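Local coordinates for protein DOA1 (Saccharomyces cerevisiae, PDB 3ODT) that probably binds ubiquitin through its WD40 beta-propeller and so takes part in regulating the turnover of F-box proteins, at residues F227-K232 with C242-T247; L264-I269 with V282-N287. One frame throughout, in Å; residues are numbered along the deposited sequence.

Interaction 1: residues F227-K232 with C242-T247; sequences FVYCIK and CGEDRT
Y229 OH donates to E244 OE1 at 2.6 Å, the shortest bond between the first strand of a WD40 propeller blade and the turn that follows its second strand. The two strands form an antiparallel hairpin with a classic beta bulge in it, Y229 and C230 both facing C242. The phenol reaches OE1 on its anti side, about 25° out of the carboxylate plane, and OE1 lies at the edge of the tyrosine ring. CG of E244 is anti to its backbone N (chi1 -177°), and the bend at chi2 keeps CD beside the phenol oxygen. OE1 is also hydrogen-bonded to S268 OG, so two hydroxyls hold it.

The backbone bonds come next. E244 N gives a nearly straight bond (172°) to F227 O at 2.9 Å. At the bulge, C242 O takes Y229 N at 2.9 Å and, weakly, C230 N as well, while C242 N returns a bond to C230 O at 3.1 Å. Between them G243 pairs with V228 as a non-hydrogen-bonded pair, its CA so close to F227 O that a beta carbon would collide with that oxygen.

Beyond this point the chain makes a type I turn, G243 to R246. D245 sits where WD repeats carry their turn aspartate: OD1 receives T247 OG1 at 2.7 Å and T247 N from the same face, an Asx turn, and OD2 has a salt bridge to R249.

The Y229 ring, stacked with W270, brings CD2 to 3.6 Å from G243 CA. F227 lies alongside E244, with its CD2 4.1 Å from CG of the glutamate. At the other end, C242 SG rests 3.7 Å from C230 CB.

Interaction 2: residues L264-I269 with V282-N287; sequences LPAISI and VGSSDN
L264 and V282 meet tip to tip, CD1 of the leucine 4.0 Å from CG1 of the valine, where the loop between two WD40 blades starts along the last blade. P265 is the centre of an inverse gamma turn, where the chain folds back on itself and A266 N bonds weakly to L264 O. A266 then points its CB at the turn S284 to N287, 3.7 Å from D286 CG and also close to S285 OG. I267 sets CG1 3.4 Å from S285 OG. S268 makes two clear bonds: its N donates to S285 OG at 2.9 Å (160°), and its O accepts S285 N at 2.9 Å. S285 OG, between its own backbone N and carbonyl carbon (chi1 60°), is carried toward S268 N. S268 OG itself turns to E244. At I269 the strand begins, paired antiparallel with S284, and I269 CG2 packs tightly on V282 CG1 at 3.4 Å.

D286 OD1 accepts from S284 OG at 2.6 Å, and OD2 has a salt bridge to R290. An alanine here would probably leave the S284 hydroxyl without that acceptor and the R290 charge without its mate, and open a gap where the carboxylate lay against A266 CB.

S285 and N287, with D20, form the calcium site. The acceptors S285 O and N287 OD1 lie 3.0 Å apart without bonding, consistent with both being turned to the cation, while S285 OG serves the loop.

The two interactions follow one another along the chain, with centres about 10 Å apart, and belong to neighbouring blades of the propeller. Interaction 1 joins the first two strands, 228-233 and 239-243, of one four-stranded sheet. Interaction 2 lies at the loop leading into the next sheet, the one that strand 9-14 from the start of the chain completes, closing the ring. The loop 264-269 touches both blades: R246 NH1 probably hydrogen-bonds L264 O at 2.9 Å, and backbone bonds link G243 with I269. Both blades place an aspartate in the turn after their second strand. The repeat thus reuses one turn design while the connecting loop ties adjacent blades together.

Interaction 1: residues F227-K232 with C242-T247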
# COMPACT_ATOMS: atom_id res chain seq x y z
N PHE A 227 1.01 15.94 2.02
CA PHE A 227 0.38 14.72 2.47
C PHE A 227 1.32 13.53 2.34
O PHE A 227 2.08 13.41 1.36
CB PHE A 227 -0.86 14.40 1.64
CG PHE A 227 -1.78 15.54 1.47
CD1 PHE A 227 -1.96 16.47 2.46
CD2 PHE A 227 -2.43 15.71 0.27
CE1 PHE A 227 -2.81 17.52 2.30
CE2 PHE A 227 -3.29 16.79 0.10
CZ PHE A 227 -3.46 17.69 1.11
N VAL A 228 1.22 12.61 3.30
CA VAL A 228 1.93 11.35 3.21
C VAL A 228 0.92 10.28 2.82
O VAL A 228 -0.04 10.04 3.56
CB VAL A 228 2.68 10.99 4.50
CG1 VAL A 228 3.57 9.79 4.25
CG2 VAL A 228 3.47 12.17 5.03
N TYR A 229 1.14 9.63 1.67
CA TYR A 229 0.16 8.68 1.14
C TYR A 229 0.41 7.22 1.46
O TYR A 229 -0.53 6.44 1.52
CB TYR A 229 0.11 8.81 -0.38
CG TYR A 229 -0.36 10.14 -0.91
CD1 TYR A 229 -1.48 10.77 -0.37
CD2 TYR A 229 0.30 10.78 -1.93
CE1 TYR A 229 -1.93 11.99 -0.86
CE2 TYR A 229 -0.16 11.99 -2.45
CZ TYR A 229 -1.26 12.59 -1.88
OH TYR A 229 -1.70 13.77 -2.37
N CYS A 230 1.68 6.84 1.66
CA CYS A 230 1.98 5.42 1.77
C CYS A 230 3.21 5.26 2.63
O CYS A 230 4.09 6.12 2.58
CB CYS A 230 2.25 4.83 0.38
SG CYS A 230 2.41 3.01 0.37
N ILE A 231 3.23 4.21 3.46
CA ILE A 231 4.39 3.79 4.22
C ILE A 231 4.49 2.27 4.17
O ILE A 231 3.49 1.57 4.11
CB ILE A 231 4.31 4.21 5.70
CG1 ILE A 231 2.94 3.88 6.29
CG2 ILE A 231 4.60 5.68 5.85
CD1 ILE A 231 2.77 4.19 7.75
N LYS A 232 5.72 1.79 4.20
CA LYS A 232 6.05 0.37 4.24
C LYS A 232 7.28 0.17 5.09
O LYS A 232 8.08 1.07 5.25
CB LYS A 232 6.32 -0.22 2.84
CG LYS A 232 5.12 -0.22 1.91
CD LYS A 232 4.08 -1.25 2.30
CE LYS A 232 2.74 -0.92 1.66
NZ LYS A 232 2.74 -1.09 0.16
N CYS A 242 6.19 7.84 1.10
CA CYS A 242 6.10 8.70 -0.06
C CYS A 242 4.86 9.56 0.01
O CYS A 242 3.90 9.26 0.72
CB CYS A 242 6.09 7.87 -1.35
SG CYS A 242 4.60 6.89 -1.62
N GLY A 243 4.86 10.64 -0.77
CA GLY A 243 3.68 11.48 -0.78
C GLY A 243 3.66 12.62 -1.79
O GLY A 243 4.29 12.60 -2.86
N GLU A 244 2.89 13.61 -1.41
CA GLU A 244 2.49 14.67 -2.28
C GLU A 244 3.61 15.68 -2.54
O GLU A 244 3.56 16.46 -3.50
CB GLU A 244 1.23 15.32 -1.67
CG GLU A 244 0.58 16.44 -2.49
CD GLU A 244 0.30 16.05 -3.94
OE1 GLU A 244 -0.20 14.94 -4.19
OE2 GLU A 244 0.55 16.90 -4.82
N ASP A 245 4.66 15.64 -1.73
CA ASP A 245 5.82 16.53 -1.91
C ASP A 245 6.87 16.02 -2.90
O ASP A 245 7.98 16.55 -2.96
CB ASP A 245 6.45 16.87 -0.58
CG ASP A 245 7.14 15.67 0.06
OD1 ASP A 245 7.09 14.57 -0.54
OD2 ASP A 245 7.77 15.87 1.15
N ARG A 246 6.48 15.03 -3.70
CA ARG A 246 7.30 14.47 -4.78
C ARG A 246 8.44 13.60 -4.27
O ARG A 246 9.34 13.26 -5.05
CB ARG A 246 7.84 15.56 -5.72
CG ARG A 246 6.81 16.61 -6.10
CD ARG A 246 7.29 17.49 -7.23
NE ARG A 246 8.37 18.42 -6.88
CZ ARG A 246 9.62 18.34 -7.32
NH1 ARG A 246 10.02 17.32 -8.08
NH2 ARG A 246 10.50 19.27 -6.98
N THR A 247 8.39 13.21 -3.01
CA THR A 247 9.49 12.48 -2.43
C THR A 247 9.12 11.05 -2.01
O THR A 247 7.98 10.74 -1.62
CB THR A 247 10.16 13.18 -1.23
OG1 THR A 247 9.32 13.15 -0.07
CG2 THR A 247 10.60 14.62 -1.59

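Interaction 2: residues L264-I269 with V282-N287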
# COMPACT_ATOMS: atom_id res chain seq x y z
N LEU A 264 11.42 13.07 -7.06
CA LEU A 264 11.06 12.66 -8.41
C LEU A 264 10.27 13.73 -9.16
O LEU A 264 9.58 14.52 -8.53
CB LEU A 264 10.20 11.40 -8.32
CG LEU A 264 10.92 10.18 -7.71
CD1 LEU A 264 9.96 9.04 -7.57
CD2 LEU A 264 12.08 9.73 -8.55
N PRO A 265 10.36 13.73 -10.51
CA PRO A 265 9.68 14.74 -11.33
C PRO A 265 8.22 14.35 -11.58
O PRO A 265 7.78 14.20 -12.73
CB PRO A 265 10.50 14.75 -12.63
CG PRO A 265 10.99 13.32 -12.76
CD PRO A 265 11.23 12.85 -11.32
N ALA A 266 7.48 14.19 -10.50
CA ALA A 266 6.07 13.86 -10.54
C ALA A 266 5.37 14.63 -9.45
O ALA A 266 5.88 14.74 -8.35
CB ALA A 266 5.90 12.37 -10.32
N ILE A 267 4.18 15.16 -9.72
CA ILE A 267 3.53 16.01 -8.74
C ILE A 267 3.11 15.24 -7.48
O ILE A 267 3.02 15.85 -6.41
CB ILE A 267 2.32 16.80 -9.31
CG1 ILE A 267 1.22 15.86 -9.80
CG2 ILE A 267 2.79 17.82 -10.38
CD1 ILE A 267 -0.00 16.60 -10.31
N SER A 268 2.85 13.94 -7.62
CA SER A 268 2.43 13.09 -6.49
C SER A 268 3.08 11.73 -6.56
O SER A 268 3.10 11.10 -7.64
CB SER A 268 0.92 12.85 -6.54
OG SER A 268 0.19 14.06 -6.59
N ILE A 269 3.58 11.23 -5.43
CA ILE A 269 4.08 9.86 -5.37
C ILE A 269 3.06 9.04 -4.56
O ILE A 269 2.88 9.30 -3.38
CB ILE A 269 5.46 9.77 -4.68
CG1 ILE A 269 6.38 10.90 -5.14
CG2 ILE A 269 6.07 8.36 -4.97
CD1 ILE A 269 6.56 11.01 -6.63
N VAL A 282 8.13 2.05 -6.72
CA VAL A 282 7.49 3.35 -6.58
C VAL A 282 6.50 3.59 -7.72
O VAL A 282 6.83 3.42 -8.89
CB VAL A 282 8.53 4.50 -6.60
CG1 VAL A 282 7.87 5.83 -6.33
CG2 VAL A 282 9.64 4.24 -5.61
N GLY A 283 5.27 3.96 -7.37
CA GLY A 283 4.27 4.36 -8.35
C GLY A 283 3.96 5.84 -8.20
O GLY A 283 3.65 6.31 -7.12
N SER A 284 3.96 6.57 -9.31
CA SER A 284 3.82 8.01 -9.27
C SER A 284 2.90 8.60 -10.34
O SER A 284 2.41 7.91 -11.27
CB SER A 284 5.20 8.68 -9.31
OG SER A 284 6.00 8.14 -10.33
N SER A 285 2.64 9.90 -10.19
CA SER A 285 1.68 10.58 -11.04
C SER A 285 2.17 10.85 -12.47
O SER A 285 1.38 11.27 -13.32
CB SER A 285 1.31 11.91 -10.41
OG SER A 285 2.44 12.73 -10.25
N ASP A 286 3.45 10.62 -12.72
CA ASP A 286 3.98 10.74 -14.08
C ASP A 286 3.72 9.47 -14.88
O ASP A 286 4.24 9.29 -15.97
CB ASP A 286 5.47 11.09 -14.07
CG ASP A 286 6.30 10.11 -13.28
OD1 ASP A 286 5.75 9.17 -12.70
OD2 ASP A 286 7.52 10.30 -13.23
N ASN A 287 2.97 8.55 -14.28
CA ASN A 287 2.50 7.31 -14.91
C ASN A 287 3.57 6.24 -14.99
O ASN A 287 3.41 5.24 -15.67
CB ASN A 287 1.90 7.56 -16.30
CG ASN A 287 0.93 8.74 -16.34
OD1 ASN A 287 0.38 9.20 -15.32
ND2 ASN A 287 0.70 9.23 -17.54